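Local coordinates for protein ADP-ribose pyrophosphatase (PDB 3O8S) that probably hydrolyses the pyrophosphate bond of ADP-ribose, as a member of the Nudix hydrolases, at residues L92-G97 and L181-A186. Residues are numbered along the deposited sequence; the frame is centred on the assembly and turned at random.
Sequences LWSLPG and LGKNTA. With EDO (1,2-ethanediol), chain F.
Asn184 OD1 accepts the backbone N-H of Leu95 at 2.9 Å between OD1 and N, a nearly straight bond (167° at the hydrogen), with the donor standing 37° out of the amide plane. The small chi1 of 36° sets CG between the backbone N and the carbonyl carbon of Asn184, whose CB points toward the strand. Van der Waals contacts accompany this bond. OD1 also lies 3.3 Å from CB of Ser94, while the edge of the amide, between OD1 and ND2, faces Ser94 CA, 3.7 Å from ND2; Leu189 of helix 186-197 touches both Asn184 and Leu95. In the mixed sheet of the Nudix fold, strand 93-99 runs antiparallel to strands 70-79 and 82-87, and the bond from Asn184 OD1 to Leu95 N ties the loop leading into helix 186-197 to it. A 1,2-ethanediol molecule, probably from the crystallisation liquor, bridges Ser94 and Lys183, with Arg74 NH1 as a further hydrogen-bond partner. Its O2 is hydrogen-bonded to Ser94 OG (2.6 Å) and accepts from Lys183 NZ (3.1 Å). The Lys183 chain is extended beyond CG, bringing CD to 3.8 Å from Ser94 OG, and its ammonium also forms a salt bridge with Glu88.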
ATOM      1  N   LEU A  92      -4.728 -14.256 -22.424  1.00 70.23           N
ATOM      2  CA  LEU A  92      -5.037 -14.286 -20.991  1.00 67.19           C
ATOM      3  C   LEU A  92      -5.623 -12.952 -20.540  1.00 67.96           C
ATOM      4  O   LEU A  92      -5.367 -11.909 -21.156  1.00 66.25           O
ATOM      5  CB  LEU A  92      -3.823 -14.664 -20.125  1.00 67.07           C
ATOM      6  CG  LEU A  92      -3.198 -16.055 -20.386  1.00 73.76           C
ATOM      7  CD1 LEU A  92      -1.923 -16.200 -19.601  1.00 74.23           C
ATOM      8  CD2 LEU A  92      -4.161 -17.196 -20.029  1.00 72.85           C
ATOM      9  N   TRP A  93      -6.428 -13.007 -19.472  1.00 62.83           N
ATOM     10  CA  TRP A  93      -7.158 -11.863 -18.946  1.00 59.03           C
ATOM     11  C   TRP A  93      -6.644 -11.407 -17.601  1.00 62.05           C
ATOM     12  O   TRP A  93      -6.239 -12.213 -16.745  1.00 62.84           O
ATOM     13  CB  TRP A  93      -8.647 -12.190 -18.862  1.00 57.23           C
ATOM     14  CG  TRP A  93      -9.260 -12.478 -20.208  1.00 60.29           C
ATOM     15  CD1 TRP A  93      -9.118 -13.619 -20.946  1.00 66.51           C
ATOM     16  CD2 TRP A  93     -10.087 -11.599 -20.981  1.00 59.14           C
ATOM     17  NE1 TRP A  93      -9.831 -13.519 -22.114  1.00 67.32           N
ATOM     18  CE2 TRP A  93     -10.455 -12.296 -22.154  1.00 66.03           C
ATOM     19  CE3 TRP A  93     -10.597 -10.305 -20.774  1.00 57.52           C
ATOM     20  CZ2 TRP A  93     -11.261 -11.720 -23.146  1.00 65.78           C
ATOM     21  CZ3 TRP A  93     -11.400  -9.738 -21.748  1.00 59.63           C
ATOM     22  CH2 TRP A  93     -11.723 -10.440 -22.923  1.00 63.40           C
ATOM     23  N   SER A  94      -6.632 -10.090 -17.423  1.00 54.91           N
ATOM     24  CA  SER A  94      -6.148  -9.537 -16.178  1.00 51.62           C
ATOM     25  C   SER A  94      -6.818  -8.197 -15.875  1.00 53.52           C
ATOM     26  O   SER A  94      -7.436  -7.580 -16.741  1.00 53.21           O
ATOM     27  CB  SER A  94      -4.623  -9.387 -16.213  1.00 53.02           C
ATOM     28  OG  SER A  94      -4.169  -8.503 -17.226  1.00 57.22           O
ATOM     29  N   LEU A  95      -6.708  -7.772 -14.634  1.00 50.13           N
ATOM     30  CA  LEU A  95      -7.164  -6.461 -14.220  1.00 49.52           C
ATOM     31  C   LEU A  95      -6.278  -5.424 -14.886  1.00 54.79           C
ATOM     32  O   LEU A  95      -5.057  -5.663 -14.990  1.00 54.27           O
ATOM     33  CB  LEU A  95      -7.044  -6.301 -12.687  1.00 47.82           C
ATOM     34  CG  LEU A  95      -7.869  -7.194 -11.788  1.00 51.18           C
ATOM     35  CD1 LEU A  95      -7.486  -6.959 -10.330  1.00 49.12           C
ATOM     36  CD2 LEU A  95      -9.336  -6.940 -11.996  1.00 51.60           C
ATOM     37  N   PRO A  96      -6.818  -4.255 -15.293  1.00 51.20           N
ATOM     38  CA  PRO A  96      -5.933  -3.215 -15.844  1.00 52.50           C
ATOM     39  C   PRO A  96      -4.880  -2.857 -14.797  1.00 57.19           C
ATOM     40  O   PRO A  96      -5.151  -2.901 -13.592  1.00 54.08           O
ATOM     41  CB  PRO A  96      -6.888  -2.045 -16.139  1.00 53.05           C
ATOM     42  CG  PRO A  96      -8.218  -2.691 -16.301  1.00 56.47           C
ATOM     43  CD  PRO A  96      -8.226  -3.812 -15.290  1.00 51.26           C
ATOM     44  N   GLY A  97      -3.672  -2.595 -15.253  1.00 56.31           N
ATOM     45  CA  GLY A  97      -2.601  -2.259 -14.336  1.00 55.81           C
ATOM     46  C   GLY A  97      -1.224  -2.416 -14.918  1.00 61.58           C
ATOM     47  O   GLY A  97      -1.023  -2.302 -16.128  1.00 63.27           O
ATOM     48  N   LEU A 181      -2.523 -15.624 -14.089  1.00 62.59           N
ATOM     49  CA  LEU A 181      -2.446 -15.903 -12.647  1.00 60.74           C
ATOM     50  C   LEU A 181      -1.307 -15.167 -11.931  1.00 64.43           C
ATOM     51  O   LEU A 181      -1.505 -14.743 -10.785  1.00 61.21           O
ATOM     52  CB  LEU A 181      -2.395 -17.410 -12.359  1.00 63.00           C
ATOM     53  CG  LEU A 181      -3.655 -18.200 -12.802  1.00 67.95           C
ATOM     54  CD1 LEU A 181      -3.419 -19.695 -12.761  1.00 71.03           C
ATOM     55  CD2 LEU A 181      -4.914 -17.793 -11.992  1.00 66.03           C
ATOM     56  N   GLY A 182      -0.180 -14.948 -12.622  1.00 62.76           N
ATOM     57  CA  GLY A 182       0.944 -14.171 -12.098  1.00 62.23           C
ATOM     58  C   GLY A 182       0.549 -12.725 -11.808  1.00 65.12           C
ATOM     59  O   GLY A 182       1.131 -12.079 -10.932  1.00 65.44           O
ATOM     60  N   LYS A 183      -0.476 -12.223 -12.523  1.00 58.84           N
ATOM     61  CA  LYS A 183      -1.008 -10.867 -12.380  1.00 55.40           C
ATOM     62  C   LYS A 183      -2.162 -10.827 -11.388  1.00 56.16           C
ATOM     63  O   LYS A 183      -2.207  -9.921 -10.560  1.00 54.08           O
ATOM     64  CB  LYS A 183      -1.450 -10.302 -13.739  1.00 57.52           C
ATOM     65  CG  LYS A 183      -0.262  -9.893 -14.580  1.00 62.58           C
ATOM     66  CD  LYS A 183      -0.655  -9.355 -15.920  1.00 62.28           C
ATOM     67  CE  LYS A 183       0.591  -8.893 -16.621  1.00 63.27           C
ATOM     68  NZ  LYS A 183       0.303  -8.449 -17.995  1.00 64.79           N
ATOM     69  N   ASN A 184      -3.085 -11.801 -11.454  1.00 53.07           N
ATOM     70  CA  ASN A 184      -4.228 -11.855 -10.543  1.00 51.26           C
ATOM     71  C   ASN A 184      -4.830 -13.256 -10.476  1.00 56.71           C
ATOM     72  O   ASN A 184      -5.167 -13.827 -11.505  1.00 57.05           O
ATOM     73  CB  ASN A 184      -5.326 -10.821 -10.946  1.00 45.98           C
ATOM     74  CG  ASN A 184      -5.486 -10.646 -12.449  1.00 67.96           C
ATOM     75  OD1 ASN A 184      -5.225  -9.580 -12.992  1.00 58.68           O
ATOM     76  ND2 ASN A 184      -5.853 -11.697 -13.171  1.00 64.75           N
ATOM     77  N   THR A 185      -4.985 -13.792  -9.258  1.00 53.38           N
ATOM     78  CA  THR A 185      -5.638 -15.082  -9.016  1.00 54.45           C
ATOM     79  C   THR A 185      -7.157 -14.849  -8.887  1.00 58.29           C
ATOM     80  O   THR A 185      -7.591 -13.705  -8.674  1.00 54.52           O
ATOM     81  CB  THR A 185      -5.083 -15.735  -7.731  1.00 57.00           C
ATOM     82  OG1 THR A 185      -5.344 -14.853  -6.643  1.00 55.87           O
ATOM     83  CG2 THR A 185      -3.584 -16.059  -7.803  1.00 50.59           C
ATOM     84  N   ALA A 186      -7.961 -15.936  -8.967  1.00 58.18           N
ATOM     85  CA  ALA A 186      -9.424 -15.878  -8.787  1.00 56.92           C
ATOM     86  C   ALA A 186      -9.751 -15.383  -7.354  1.00 58.54           C
ATOM     87  O   ALA A 186     -10.669 -14.578  -7.155  1.00 57.27           O
ATOM     88  CB  ALA A 186     -10.031 -17.257  -9.045  1.00 60.29           C
TER
HETATM   89  C1  EDO F 210      -2.275  -5.411 -19.471  1.00 66.10           C
HETATM   90  O1  EDO F 210      -0.981  -4.800 -19.483  1.00 71.21           O
HETATM   91  C2  EDO F 210      -2.752  -5.535 -18.032  1.00 62.76           C
HETATM   92  O2  EDO F 210      -2.287  -6.764 -17.469  1.00 64.76           O